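Local atomic coordinates of mitochondrial edited mRNA stability factor 1 (PDB entry 6NL1), a protein that probably processes the 5' ends of mitochondrial mRNAs in Trypanosoma brucei, and has a Nudix fold that binds GDP. Residues 109-114 against 172-177; 81-86 against 185-190; 203-208 against 343-348; 257-260 against 264-267; 126-131 against 244-249. All coordinates share one frame; numbering follows the deposited sequence.

Contact 1 of 5, residues 109-114 against 172-177; sequences ALARKV and ITVYLF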
# COMPACT_ATOMS: atom_id res chain seq x y z
N ALA A 109 -2.08 7.55 14.13
CA ALA A 109 -2.14 8.64 13.16
C ALA A 109 -0.74 9.02 12.70
O ALA A 109 -0.52 9.31 11.53
CB ALA A 109 -2.87 9.85 13.75
N LEU A 110 0.22 8.99 13.62
CA LEU A 110 1.61 9.31 13.28
C LEU A 110 2.44 8.06 12.98
O LEU A 110 3.22 8.04 12.03
CB LEU A 110 2.25 10.14 14.40
CG LEU A 110 1.52 11.45 14.73
CD1 LEU A 110 2.25 12.27 15.78
CD2 LEU A 110 1.30 12.28 13.47
N ALA A 111 2.27 7.01 13.78
CA ALA A 111 3.09 5.81 13.65
C ALA A 111 2.96 5.18 12.27
O ALA A 111 3.94 4.64 11.74
CB ALA A 111 2.75 4.80 14.74
N ARG A 112 1.77 5.24 11.68
CA ARG A 112 1.60 4.63 10.37
C ARG A 112 2.48 5.31 9.31
O ARG A 112 2.75 4.73 8.27
CB ARG A 112 0.14 4.65 9.95
CG ARG A 112 -0.34 5.99 9.46
CD ARG A 112 -1.73 5.85 8.88
NE ARG A 112 -2.62 5.28 9.88
CZ ARG A 112 -3.58 5.97 10.49
NH1 ARG A 112 -3.77 7.25 10.18
NH2 ARG A 112 -4.34 5.38 11.41
N LYS A 113 2.93 6.53 9.59
CA LYS A 113 3.73 7.29 8.62
C LYS A 113 5.19 6.85 8.56
O LYS A 113 5.90 7.19 7.62
CB LYS A 113 3.65 8.79 8.91
CG LYS A 113 2.21 9.34 8.77
CD LYS A 113 2.15 10.84 9.08
CE LYS A 113 0.76 11.41 8.83
NZ LYS A 113 0.75 12.88 9.11
N VAL A 114 5.62 6.10 9.56
CA VAL A 114 7.00 5.63 9.62
C VAL A 114 7.04 4.12 9.47
O VAL A 114 8.10 3.51 9.60
CB VAL A 114 7.68 6.01 10.95
CG1 VAL A 114 7.67 7.52 11.13
CG2 VAL A 114 7.01 5.32 12.12
N ILE A 172 0.08 3.72 20.10
CA ILE A 172 1.10 2.88 19.49
C ILE A 172 2.46 3.15 20.13
O ILE A 172 2.85 4.30 20.33
CB ILE A 172 1.21 3.11 17.97
CG1 ILE A 172 -0.13 2.81 17.28
CG2 ILE A 172 2.35 2.23 17.36
CD1 ILE A 172 -0.53 1.30 17.27
N THR A 173 3.16 2.08 20.49
CA THR A 173 4.53 2.21 20.97
C THR A 173 5.47 1.77 19.85
O THR A 173 5.36 0.65 19.34
CB THR A 173 4.79 1.34 22.22
OG1 THR A 173 3.80 1.62 23.21
CG2 THR A 173 6.17 1.62 22.79
N VAL A 174 6.38 2.66 19.47
CA VAL A 174 7.34 2.38 18.41
C VAL A 174 8.72 2.17 19.01
O VAL A 174 9.17 2.98 19.81
CB VAL A 174 7.40 3.54 17.40
CG1 VAL A 174 8.45 3.28 16.32
CG2 VAL A 174 6.02 3.79 16.78
N TYR A 175 9.38 1.08 18.64
CA TYR A 175 10.74 0.83 19.09
C TYR A 175 11.74 0.99 17.95
O TYR A 175 11.47 0.57 16.82
CB TYR A 175 10.88 -0.57 19.68
CG TYR A 175 10.04 -0.83 20.89
CD1 TYR A 175 10.57 -0.74 22.17
CD2 TYR A 175 8.70 -1.19 20.76
CE1 TYR A 175 9.80 -0.98 23.28
CE2 TYR A 175 7.93 -1.43 21.86
CZ TYR A 175 8.46 -1.33 23.11
OH TYR A 175 7.67 -1.59 24.20
N LEU A 176 12.88 1.59 18.25
CA LEU A 176 13.95 1.74 17.27
C LEU A 176 15.19 1.02 17.78
O LEU A 176 15.61 1.21 18.93
CB LEU A 176 14.28 3.21 17.03
CG LEU A 176 13.18 4.25 16.75
CD1 LEU A 176 13.82 5.60 16.46
CD2 LEU A 176 12.29 3.85 15.61
N PHE A 177 15.77 0.17 16.93
CA PHE A 177 17.00 -0.55 17.23
C PHE A 177 18.07 -0.17 16.21
O PHE A 177 17.88 -0.35 15.01
CB PHE A 177 16.78 -2.06 17.14
CG PHE A 177 15.65 -2.56 17.98
CD1 PHE A 177 15.88 -3.03 19.26
CD2 PHE A 177 14.35 -2.56 17.49
CE1 PHE A 177 14.83 -3.49 20.04
CE2 PHE A 177 13.30 -3.02 18.25
CZ PHE A 177 13.54 -3.49 19.54

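Contact 2 of 5, residues 81-86 against 185-190; sequences IQLEKL and NCHKLM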
# COMPACT_ATOMS: atom_id res chain seq x y z
N ILE A 81 9.26 14.63 17.62
CA ILE A 81 9.20 13.27 18.12
C ILE A 81 10.11 13.15 19.32
O ILE A 81 11.30 13.46 19.24
CB ILE A 81 9.62 12.26 17.03
CG1 ILE A 81 8.51 12.13 15.99
CG2 ILE A 81 9.96 10.89 17.65
CD1 ILE A 81 8.96 11.50 14.69
N GLN A 82 9.55 12.72 20.44
CA GLN A 82 10.32 12.56 21.66
C GLN A 82 10.71 11.09 21.84
O GLN A 82 9.86 10.23 22.03
CB GLN A 82 9.50 13.03 22.87
CG GLN A 82 10.22 12.93 24.20
CD GLN A 82 9.29 13.10 25.39
OE1 GLN A 82 8.11 12.72 25.33
NE2 GLN A 82 9.80 13.68 26.47
N LEU A 83 12.01 10.81 21.79
CA LEU A 83 12.46 9.44 21.97
C LEU A 83 12.92 9.22 23.40
O LEU A 83 13.49 10.11 24.03
CB LEU A 83 13.60 9.10 21.00
CG LEU A 83 13.23 9.09 19.52
CD1 LEU A 83 14.43 8.61 18.69
CD2 LEU A 83 12.02 8.20 19.28
N GLU A 84 12.66 8.02 23.92
CA GLU A 84 13.10 7.65 25.25
C GLU A 84 14.06 6.48 25.15
O GLU A 84 13.70 5.43 24.59
CB GLU A 84 11.89 7.30 26.13
CG GLU A 84 10.89 8.45 26.24
CD GLU A 84 9.49 7.99 26.64
OE1 GLU A 84 8.64 7.83 25.75
OE2 GLU A 84 9.25 7.82 27.86
N LYS A 85 15.27 6.66 25.66
CA LYS A 85 16.26 5.59 25.61
C LYS A 85 15.89 4.49 26.58
O LYS A 85 15.46 4.76 27.70
CB LYS A 85 17.67 6.11 25.92
CG LYS A 85 18.75 5.11 25.55
CD LYS A 85 20.14 5.52 26.02
CE LYS A 85 21.18 4.50 25.54
NZ LYS A 85 22.40 4.45 26.39
N LEU A 86 16.04 3.25 26.15
CA LEU A 86 15.81 2.10 27.01
C LEU A 86 17.13 1.39 27.29
O LEU A 86 18.03 1.39 26.45
CB LEU A 86 14.80 1.14 26.36
CG LEU A 86 13.44 1.73 25.99
CD1 LEU A 86 12.57 0.70 25.33
CD2 LEU A 86 12.74 2.30 27.22
N ASN A 185 19.86 9.83 12.96
CA ASN A 185 19.46 10.12 11.58
C ASN A 185 18.03 9.69 11.30
O ASN A 185 17.26 10.41 10.66
CB ASN A 185 20.44 9.49 10.58
CG ASN A 185 21.81 10.18 10.60
OD1 ASN A 185 21.91 11.38 10.82
ND2 ASN A 185 22.87 9.41 10.37
N CYS A 186 17.68 8.51 11.79
CA CYS A 186 16.34 7.97 11.60
C CYS A 186 15.30 8.87 12.26
O CYS A 186 14.26 9.17 11.69
CB CYS A 186 16.29 6.55 12.16
SG CYS A 186 14.73 5.72 11.90
N HIS A 187 15.59 9.32 13.48
CA HIS A 187 14.75 10.29 14.18
C HIS A 187 14.45 11.53 13.32
O HIS A 187 13.31 11.97 13.23
CB HIS A 187 15.43 10.71 15.49
CG HIS A 187 14.82 11.92 16.13
ND1 HIS A 187 13.66 11.86 16.88
CD2 HIS A 187 15.21 13.22 16.15
CE1 HIS A 187 13.36 13.07 17.32
NE2 HIS A 187 14.29 13.91 16.89
N LYS A 188 15.48 12.07 12.67
CA LYS A 188 15.31 13.23 11.79
C LYS A 188 14.39 12.92 10.62
O LYS A 188 13.53 13.73 10.25
CB LYS A 188 16.67 13.71 11.27
CG LYS A 188 17.16 15.01 11.89
CD LYS A 188 16.88 15.04 13.39
CE LYS A 188 16.98 16.45 13.95
NZ LYS A 188 16.02 16.68 15.07
N LEU A 189 14.56 11.75 10.03
CA LEU A 189 13.73 11.33 8.91
C LEU A 189 12.27 11.13 9.32
O LEU A 189 11.35 11.38 8.53
CB LEU A 189 14.29 10.05 8.28
CG LEU A 189 15.63 10.24 7.57
CD1 LEU A 189 16.27 8.90 7.23
CD2 LEU A 189 15.47 11.10 6.31
N MET A 190 12.05 10.67 10.54
CA MET A 190 10.69 10.41 11.01
C MET A 190 9.95 11.73 11.22
O MET A 190 8.77 11.84 10.89
CB MET A 190 10.73 9.59 12.31
CG MET A 190 11.26 8.16 12.09
SD MET A 190 11.74 7.34 13.61
CE MET A 190 10.17 7.24 14.47

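Contact 3 of 5, residues 203-208 against 343-348; sequences LGIFRR and CAWMKA. With SO4 (sulfate ion), chain D.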
# COMPACT_ATOMS: atom_id res chain seq x y z
N LEU A 203 -2.70 5.01 -10.01
CA LEU A 203 -2.83 5.77 -11.24
C LEU A 203 -3.74 4.98 -12.15
O LEU A 203 -3.30 4.03 -12.80
CB LEU A 203 -1.46 6.03 -11.90
CG LEU A 203 -1.35 7.35 -12.67
CD1 LEU A 203 0.04 7.55 -13.30
CD2 LEU A 203 -2.44 7.45 -13.74
N GLY A 204 -5.01 5.36 -12.18
CA GLY A 204 -5.99 4.71 -13.02
C GLY A 204 -5.81 5.05 -14.49
O GLY A 204 -6.33 6.06 -14.99
N ILE A 205 -5.06 4.20 -15.18
CA ILE A 205 -4.93 4.28 -16.62
C ILE A 205 -6.20 3.74 -17.24
O ILE A 205 -6.68 2.67 -16.85
CB ILE A 205 -3.72 3.43 -17.08
CG1 ILE A 205 -2.42 4.12 -16.67
CG2 ILE A 205 -3.74 3.26 -18.57
CD1 ILE A 205 -2.14 5.39 -17.45
N PHE A 206 -6.77 4.48 -18.19
CA PHE A 206 -8.01 4.04 -18.84
C PHE A 206 -7.96 4.28 -20.34
O PHE A 206 -7.23 5.14 -20.84
CB PHE A 206 -9.25 4.71 -18.21
CG PHE A 206 -9.41 6.18 -18.56
CD1 PHE A 206 -8.86 7.17 -17.74
CD2 PHE A 206 -10.11 6.58 -19.69
CE1 PHE A 206 -9.00 8.53 -18.06
CE2 PHE A 206 -10.26 7.93 -20.01
CZ PHE A 206 -9.70 8.91 -19.20
N ARG A 207 -8.74 3.50 -21.08
CA ARG A 207 -8.90 3.75 -22.51
C ARG A 207 -10.39 3.88 -22.81
O ARG A 207 -11.23 3.34 -22.09
CB ARG A 207 -8.27 2.62 -23.33
CG ARG A 207 -8.99 1.27 -23.20
CD ARG A 207 -8.37 0.22 -24.12
NE ARG A 207 -9.05 -1.07 -24.00
CZ ARG A 207 -8.71 -2.16 -24.68
NH1 ARG A 207 -7.70 -2.12 -25.54
NH2 ARG A 207 -9.39 -3.29 -24.50
N ARG A 208 -10.70 4.61 -23.88
CA ARG A 208 -12.09 4.76 -24.30
C ARG A 208 -12.38 3.83 -25.47
O ARG A 208 -11.59 3.72 -26.41
CB ARG A 208 -12.36 6.20 -24.72
CG ARG A 208 -12.07 7.22 -23.63
CD ARG A 208 -12.56 8.61 -24.03
NE ARG A 208 -12.19 9.62 -23.05
CZ ARG A 208 -12.90 9.90 -21.95
NH1 ARG A 208 -14.03 9.25 -21.69
NH2 ARG A 208 -12.46 10.83 -21.12
N CYS A 343 -1.71 -8.20 -17.11
CA CYS A 343 -2.64 -7.07 -17.12
C CYS A 343 -3.91 -7.37 -17.90
O CYS A 343 -3.90 -8.18 -18.83
CB CYS A 343 -1.96 -5.83 -17.71
SG CYS A 343 -0.58 -5.21 -16.73
N ALA A 344 -5.01 -6.72 -17.50
CA ALA A 344 -6.29 -6.80 -18.19
C ALA A 344 -6.95 -5.43 -18.29
O ALA A 344 -6.82 -4.60 -17.38
CB ALA A 344 -7.24 -7.76 -17.45
N TRP A 345 -7.67 -5.19 -19.39
CA TRP A 345 -8.57 -4.04 -19.50
C TRP A 345 -9.94 -4.45 -19.00
O TRP A 345 -10.56 -5.36 -19.55
CB TRP A 345 -8.69 -3.55 -20.95
CG TRP A 345 -7.45 -2.92 -21.48
CD1 TRP A 345 -6.57 -3.46 -22.38
CD2 TRP A 345 -6.93 -1.62 -21.14
NE1 TRP A 345 -5.54 -2.57 -22.63
CE2 TRP A 345 -5.74 -1.44 -21.88
CE3 TRP A 345 -7.36 -0.60 -20.29
CZ2 TRP A 345 -4.98 -0.28 -21.79
CZ3 TRP A 345 -6.61 0.55 -20.20
CH2 TRP A 345 -5.43 0.70 -20.95
N MET A 346 -10.43 -3.77 -17.97
CA MET A 346 -11.69 -4.16 -17.35
C MET A 346 -12.60 -2.99 -17.05
O MET A 346 -12.14 -1.93 -16.64
CB MET A 346 -11.41 -4.93 -16.05
CG MET A 346 -10.68 -6.27 -16.27
SD MET A 346 -10.68 -7.37 -14.84
CE MET A 346 -10.18 -8.91 -15.60
N LYS A 347 -13.90 -3.21 -17.23
CA LYS A 347 -14.92 -2.23 -16.87
C LYS A 347 -15.34 -2.41 -15.42
O LYS A 347 -15.55 -3.53 -14.97
CB LYS A 347 -16.16 -2.38 -17.75
CG LYS A 347 -15.98 -1.94 -19.18
CD LYS A 347 -17.30 -2.01 -19.92
CE LYS A 347 -17.18 -1.41 -21.31
NZ LYS A 347 -18.48 -1.51 -22.03
N ALA A 348 -15.50 -1.31 -14.71
CA ALA A 348 -16.06 -1.37 -13.36
C ALA A 348 -17.41 -2.08 -13.34
O ALA A 348 -17.70 -2.85 -12.42
CB ALA A 348 -16.17 0.00 -12.77
S SO4 D . -7.47 -5.68 -26.83
O1 SO4 D . -7.18 -6.65 -27.89
O2 SO4 D . -6.76 -6.07 -25.61
O3 SO4 D . -7.02 -4.36 -27.26
O4 SO4 D . -8.91 -5.66 -26.60

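Contact 4 of 5, residues 257-260 against 264-267; sequences TLWE and ITVD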
# COMPACT_ATOMS: atom_id res chain seq x y z
N THR A 257 5.43 4.56 -10.16
CA THR A 257 4.98 3.22 -9.82
C THR A 257 4.05 2.62 -10.87
O THR A 257 3.92 1.41 -10.94
CB THR A 257 4.37 3.14 -8.40
OG1 THR A 257 3.23 4.01 -8.30
CG2 THR A 257 5.41 3.56 -7.35
N LEU A 258 3.40 3.47 -11.67
CA LEU A 258 2.71 2.97 -12.86
C LEU A 258 3.72 2.27 -13.75
O LEU A 258 3.49 1.16 -14.22
CB LEU A 258 2.05 4.11 -13.64
CG LEU A 258 1.64 3.73 -15.07
CD1 LEU A 258 0.52 2.68 -15.06
CD2 LEU A 258 1.19 4.96 -15.85
N TRP A 259 4.85 2.94 -13.99
CA TRP A 259 5.90 2.34 -14.82
C TRP A 259 6.41 1.01 -14.23
O TRP A 259 6.56 0.03 -14.95
CB TRP A 259 7.08 3.30 -15.05
CG TRP A 259 8.10 2.67 -15.93
CD1 TRP A 259 8.11 2.65 -17.29
CD2 TRP A 259 9.26 1.92 -15.51
NE1 TRP A 259 9.20 1.95 -17.75
CE2 TRP A 259 9.92 1.49 -16.68
CE3 TRP A 259 9.79 1.58 -14.26
CZ2 TRP A 259 11.10 0.74 -16.64
CZ3 TRP A 259 10.97 0.83 -14.23
CH2 TRP A 259 11.61 0.42 -15.41
N GLU A 260 6.65 0.99 -12.93
CA GLU A 260 7.13 -0.23 -12.27
C GLU A 260 6.19 -1.42 -12.44
O GLU A 260 6.63 -2.56 -12.53
CB GLU A 260 7.40 0.01 -10.77
CG GLU A 260 8.53 1.01 -10.53
CD GLU A 260 8.87 1.22 -9.06
OE1 GLU A 260 8.33 0.50 -8.19
OE2 GLU A 260 9.70 2.11 -8.79
N ILE A 264 4.48 1.32 -18.52
CA ILE A 264 3.90 2.46 -19.24
C ILE A 264 4.43 3.81 -18.76
O ILE A 264 4.48 4.10 -17.55
CB ILE A 264 2.36 2.48 -19.10
CG1 ILE A 264 1.75 1.25 -19.78
CG2 ILE A 264 1.77 3.76 -19.71
CD1 ILE A 264 0.26 1.11 -19.53
N THR A 265 4.82 4.64 -19.71
CA THR A 265 5.26 6.00 -19.41
C THR A 265 4.15 6.98 -19.79
O THR A 265 3.74 7.02 -20.95
CB THR A 265 6.53 6.36 -20.21
OG1 THR A 265 7.60 5.48 -19.83
CG2 THR A 265 6.95 7.81 -19.94
N VAL A 266 3.67 7.75 -18.82
CA VAL A 266 2.73 8.84 -19.12
C VAL A 266 3.35 10.18 -18.76
O VAL A 266 4.21 10.26 -17.88
CB VAL A 266 1.41 8.74 -18.32
CG1 VAL A 266 0.51 7.67 -18.91
CG2 VAL A 266 1.69 8.52 -16.83
N ASP A 267 2.89 11.23 -19.42
CA ASP A 267 3.36 12.57 -19.11
C ASP A 267 2.53 13.21 -17.99
O ASP A 267 1.31 13.09 -17.96
CB ASP A 267 3.32 13.45 -20.37
CG ASP A 267 4.01 14.79 -20.16
OD1 ASP A 267 5.24 14.87 -20.35
OD2 ASP A 267 3.32 15.77 -19.78

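Contact 5 of 5, residues 126-131 against 244-249; sequences KYRTGV and TLLYER. With SO4 (sulfate ion), chain C.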
# COMPACT_ATOMS: atom_id res chain seq x y z
N LYS A 126 15.14 1.79 7.27
CA LYS A 126 16.24 0.86 7.49
C LYS A 126 17.30 1.01 6.39
O LYS A 126 18.50 1.01 6.67
CB LYS A 126 15.76 -0.59 7.55
CG LYS A 126 16.91 -1.56 7.75
CD LYS A 126 16.45 -2.98 7.92
CE LYS A 126 15.92 -3.23 9.32
NZ LYS A 126 15.45 -4.64 9.47
N TYR A 127 16.83 1.14 5.16
CA TYR A 127 17.72 1.30 4.02
C TYR A 127 18.58 2.55 4.19
O TYR A 127 19.77 2.54 3.90
CB TYR A 127 16.91 1.39 2.72
CG TYR A 127 17.72 1.89 1.54
CD1 TYR A 127 18.71 1.09 0.97
CD2 TYR A 127 17.52 3.16 1.01
CE1 TYR A 127 19.48 1.55 -0.11
CE2 TYR A 127 18.27 3.62 -0.07
CZ TYR A 127 19.26 2.80 -0.62
OH TYR A 127 20.02 3.24 -1.68
N ARG A 128 17.97 3.62 4.68
CA ARG A 128 18.68 4.89 4.80
C ARG A 128 19.60 4.97 6.02
O ARG A 128 20.61 5.65 5.96
CB ARG A 128 17.69 6.05 4.85
CG ARG A 128 17.00 6.38 3.52
CD ARG A 128 15.93 7.42 3.79
NE ARG A 128 15.32 8.00 2.60
CZ ARG A 128 15.76 9.10 2.00
NH1 ARG A 128 16.83 9.73 2.47
NH2 ARG A 128 15.13 9.57 0.93
N THR A 129 19.25 4.30 7.11
CA THR A 129 19.96 4.51 8.37
C THR A 129 20.44 3.23 9.05
O THR A 129 21.24 3.29 9.99
CB THR A 129 19.08 5.28 9.40
OG1 THR A 129 17.99 4.44 9.82
CG2 THR A 129 18.52 6.58 8.79
N GLY A 130 19.94 2.08 8.62
CA GLY A 130 20.25 0.83 9.30
C GLY A 130 19.37 0.53 10.50
O GLY A 130 19.43 -0.56 11.07
N VAL A 131 18.54 1.49 10.89
CA VAL A 131 17.68 1.32 12.06
C VAL A 131 16.49 0.41 11.81
O VAL A 131 15.80 0.53 10.80
CB VAL A 131 17.18 2.69 12.58
CG1 VAL A 131 16.05 2.51 13.62
CG2 VAL A 131 18.35 3.49 13.15
N THR A 244 4.15 6.40 -2.09
CA THR A 244 5.10 7.50 -2.09
C THR A 244 6.33 7.17 -1.25
O THR A 244 6.22 6.80 -0.09
CB THR A 244 4.48 8.78 -1.48
OG1 THR A 244 4.01 8.48 -0.16
CG2 THR A 244 3.30 9.29 -2.32
N LEU A 245 7.51 7.29 -1.85
CA LEU A 245 8.76 7.25 -1.10
C LEU A 245 8.85 8.50 -0.23
O LEU A 245 8.16 9.50 -0.49
CB LEU A 245 9.97 7.19 -2.06
CG LEU A 245 10.02 5.99 -3.01
CD1 LEU A 245 11.05 6.20 -4.11
CD2 LEU A 245 10.31 4.72 -2.24
N LEU A 246 9.68 8.46 0.81
CA LEU A 246 9.92 9.66 1.59
C LEU A 246 10.38 10.78 0.66
O LEU A 246 11.19 10.55 -0.24
CB LEU A 246 10.98 9.39 2.67
CG LEU A 246 10.60 8.39 3.77
CD1 LEU A 246 11.77 8.12 4.70
CD2 LEU A 246 9.40 8.88 4.55
N TYR A 247 9.83 11.98 0.86
CA TYR A 247 10.19 13.17 0.08
C TYR A 247 9.60 13.20 -1.33
O TYR A 247 9.76 14.18 -2.06
CB TYR A 247 11.71 13.37 0.02
CG TYR A 247 12.34 13.62 1.37
CD1 TYR A 247 12.23 14.85 1.99
CD2 TYR A 247 13.04 12.61 2.02
CE1 TYR A 247 12.80 15.08 3.23
CE2 TYR A 247 13.62 12.83 3.26
CZ TYR A 247 13.49 14.06 3.86
OH TYR A 247 14.06 14.29 5.10
N GLU A 248 8.90 12.13 -1.72
CA GLU A 248 8.33 12.06 -3.05
C GLU A 248 6.93 12.68 -3.10
O GLU A 248 6.11 12.48 -2.21
CB GLU A 248 8.29 10.60 -3.51
CG GLU A 248 8.03 10.42 -4.99
CD GLU A 248 8.02 8.95 -5.40
OE1 GLU A 248 7.61 8.09 -4.59
OE2 GLU A 248 8.44 8.67 -6.54
N ARG A 249 6.67 13.47 -4.14
CA ARG A 249 5.34 14.05 -4.35
C ARG A 249 4.37 12.98 -4.86
O ARG A 249 4.79 11.98 -5.45
CB ARG A 249 5.42 15.22 -5.33
CG ARG A 249 6.11 16.46 -4.77
CD ARG A 249 6.20 17.59 -5.80
NE ARG A 249 4.92 17.85 -6.45
CZ ARG A 249 3.92 18.55 -5.92
NH1 ARG A 249 4.05 19.07 -4.70
NH2 ARG A 249 2.79 18.72 -6.59
S SO4 C . 12.61 -4.40 7.09
O1 SO4 C . 13.21 -5.59 7.71
O2 SO4 C . 13.39 -4.04 5.91
O3 SO4 C . 11.23 -4.68 6.70
O4 SO4 C . 12.63 -3.30 8.06
O HOH W 1 13.08 8.82 -0.66

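Contact 1 of 5, residues 109-114 against 172-177
Ala111, on the short helix 108-111, sets its methyl group against Ile172 and Val174 of strand 171-178, in the packing of a helical turn on one face of the four-stranded antiparallel sheet. The contact across the segments is entirely apolar. Ala111 CB lies 3.7 Å from Ile172 CG2 and 4.0 Å from Val174 CG2, fitting over two residues spaced i and i+2 on the same face of the strand. Two different branches do the touching: Ile172 offers the methyl that stands anti to its own backbone N, while Val174 (chi1 177°) uses the one beside its N and opposite its carbonyl carbon. Leu135 of the adjoining strand 132-137 meets both Ala111 and Val174, carrying the buried patch across to the neighbouring strand.

The polar bonds are made within each partner or to other parts of the chain. The strand is bonded by its backbone to strands 100-107 and 132-137, and Arg112, next to the touching alanine, turns to a salt bridge with Asp168 and a hydrogen bond to the carbonyl of Tyr285. The helical turn is closed by its own backbone. Lys113 N donates to Leu110 O at 2.9 Å, and Ala111 O receives both Ser115 OG and, at 3.1 Å, Val114 N.

Contact 2 of 5, residues 81-86 against 185-190
Helix 180-193 packs on a face of the four-stranded antiparallel sheet, and Ile81 and Leu83, beside strand 84-86, meet its His187 and Met190. An apolar contact carries one end of the interface. Ile81 CD1 comes to 3.5 Å from Met190 CB and 3.6 Å from Met190 C, so the far end of the isoleucine presses on the base of the methionine and on the helix backbone beside it. The two side chains cross at about a right angle. Ile81 reaches that spot because CG1 stands beside its backbone N (chi1 -74°) and the chain then runs on extended to CD1, leaving CG2 on the side of the imidazole.

His187 lies between Ile81 and Leu83, its side chain running past both in the opposite direction. Leu83 CD1 is 4.0 Å from His187 CB, a packing contact that does not depend on how the ring is turned. The imidazole has probably been modelled the wrong way over, so nothing is concluded from its nitrogens or from its close approach to the Ile81 carbonyl. One turn further along the helix, Glu191 accepts a hydrogen bond through OE1 from Ile81 N and ties the start of the segment down.

Beyond the pair, Trp104 of strand 100-107 touches Ile81, Leu83 and Met190 alike, and Leu176 of strand 171-178 lies against Leu83 and Met190. Leu189 and Cys186 turn instead to helix 120-129, so helix 180-193 lies beside that helix as well as on the sheet.

Contact 3 of 5, residues 203-208 against 343-348
Arg207 lies flat on the indole of Trp345, a cation-pi stack between side chains of two strands of the mixed sheet of the Nudix fold. The guanidinium and ring planes differ by 10°, and Arg207 CZ sits 3.6 Å from the centroid of the five-membered ring. The aliphatic part of the same chain covers the other half of the indole, with Arg207 CD 3.8 Å from the centroid of the six-membered ring in a CH-pi contact. One arginine thus spans the length of the ring system with charge at one end and hydrocarbon at the other. Its CG takes the position between backbone N and carbonyl carbon (chi1 67°), and the chain continues straight from there to NE, keeping CG, CD and the guanidinium over a single face. Ile205 CG2 adds an apolar touch at 3.9 Å from Trp345 CH2.

The next shell fixes the guanidinium's rotation. Glu216 forms a salt bridge with NH2, and the carbonyl of Ser299 accepts from NH1. A sulfate, probably from the crystallisation liquor, meets the guanidinium at its edge through both terminal nitrogens; it would share the positive charge with Glu216.

Further out, strands 200-207 and 343-346 both pair antiparallel with strand 216-223, which carries Glu216, while their own short axes stand 8.5 Å apart at 62°. The side chains therefore bridge strands that do not pair with each other. The sulfate bonds are unequal: Arg207 NH1 to O3 is 2.9 Å and nearly straight, whereas Arg207 NH2 to O4 measures 3.2 Å.

Contact 4 of 5, residues 257-260 against 264-267
The carbonyl oxygen of Ile264 turns back toward helix 250-262 and meets Leu258 and Trp259 at once. Trp259 CA approaches it at 3.5 Å as a CA-H...O contact, bent to 124° at the hydrogen, and Leu258 CG stands 3.8 Å from the same Ile264 O. The oxygen lies close to the plane of the indole, at its edge.

Hydrocarbon packing follows on the buried side. Leu258 CD2 is 3.7 Å from Val266 CG2 and 4.1 Å from Ile264 CG2, with the leucine and valine crossing at roughly a right angle. The valine methyl concerned occupies the position between its backbone N and carbonyl carbon. On the outer side Trp259 and Thr265 run side by side in the same direction, and Trp259 CD1 comes to 3.8 Å from Thr265 OG1.

Thr262 secures the turn between the segments, its hydroxyl being hydrogen-bonded to both Leu258 O and Ile264 N. Leu258 and Val266 also meet Ile205 of strand 200-207, which brings the helix and the returning chain onto the sheet. Leu258, Glu260 and Ile264 occupy hydrophobic, glutamate and final hydrophobic positions of the loop-helix-loop Nudix box, but Thr257 stands where it has glutamate, a partial match.

Contact 5 of 5, residues 126-131 against 244-249
Arg128, near the end of helix 120-129, reaches out to Leu246 and Tyr247 in the type II turn 245-248. Its CG stands beside the backbone N (chi1 -72°) and the chain is extended to NE, long enough to reach from the helix to the turn. The guanidinium arrives with one face over Tyr247 CE2, while Arg128 NH2 lies at the edge of the phenol ring, 3.8 Å from Tyr247 CD2. The two planes are inclined by 54°, so this is a tilted approach and not a stack. Leu246 CD1 packs 4.1 Å from Arg128 NE.

A water in the guanidinium plane carries the polar link: it accepts from Arg128 NH2 at 2.7 Å and donates to Leu246 O at 2.6 Å. Glu124, one helical turn earlier, adds a second bridge, pairing with Arg128 NE through OE2 and accepting from Leu246 N through OE1.

The turn is closed by Glu248 N bonding to Leu245 O at 3.0 Å, and the Glu248 carboxylate folds back so that OE1 accepts from Leu245 N at 2.9 Å. Tyr247 takes a positive phi (76°) at the third position. At the other segment, Thr129 OG1 accepts from Val131 N, an ST turn where the helix gives way to Gly130.

With Glu124 in direct contact, the arginine charge is probably largely balanced, and the turn's backbone is gripped by a carboxylate and a water instead of by the guanidinium itself.

How the contacts relate
From the N terminus, residues 81-86 open contact 2, 109-114 open contact 1 and 126-131 open contact 5. Contact 1 closes first, at 172-177, and contact 2 next, at 185-190, so the former lies within the latter; both bring helical elements onto the four-stranded sheet. Contact 3 opens at 203-208 before contact 5 closes at 244-249. Contact 5 therefore crosses contacts 1, 2 and 3, and joins the N-terminal part to the loop before helix 250-262. Contact 4 is a short local closure within the long span of contact 3, which ends at 343-348, and the two share apolar packing beside the mixed sheet. Contacts 1 and 3 lie on opposite sides of the chain's centre.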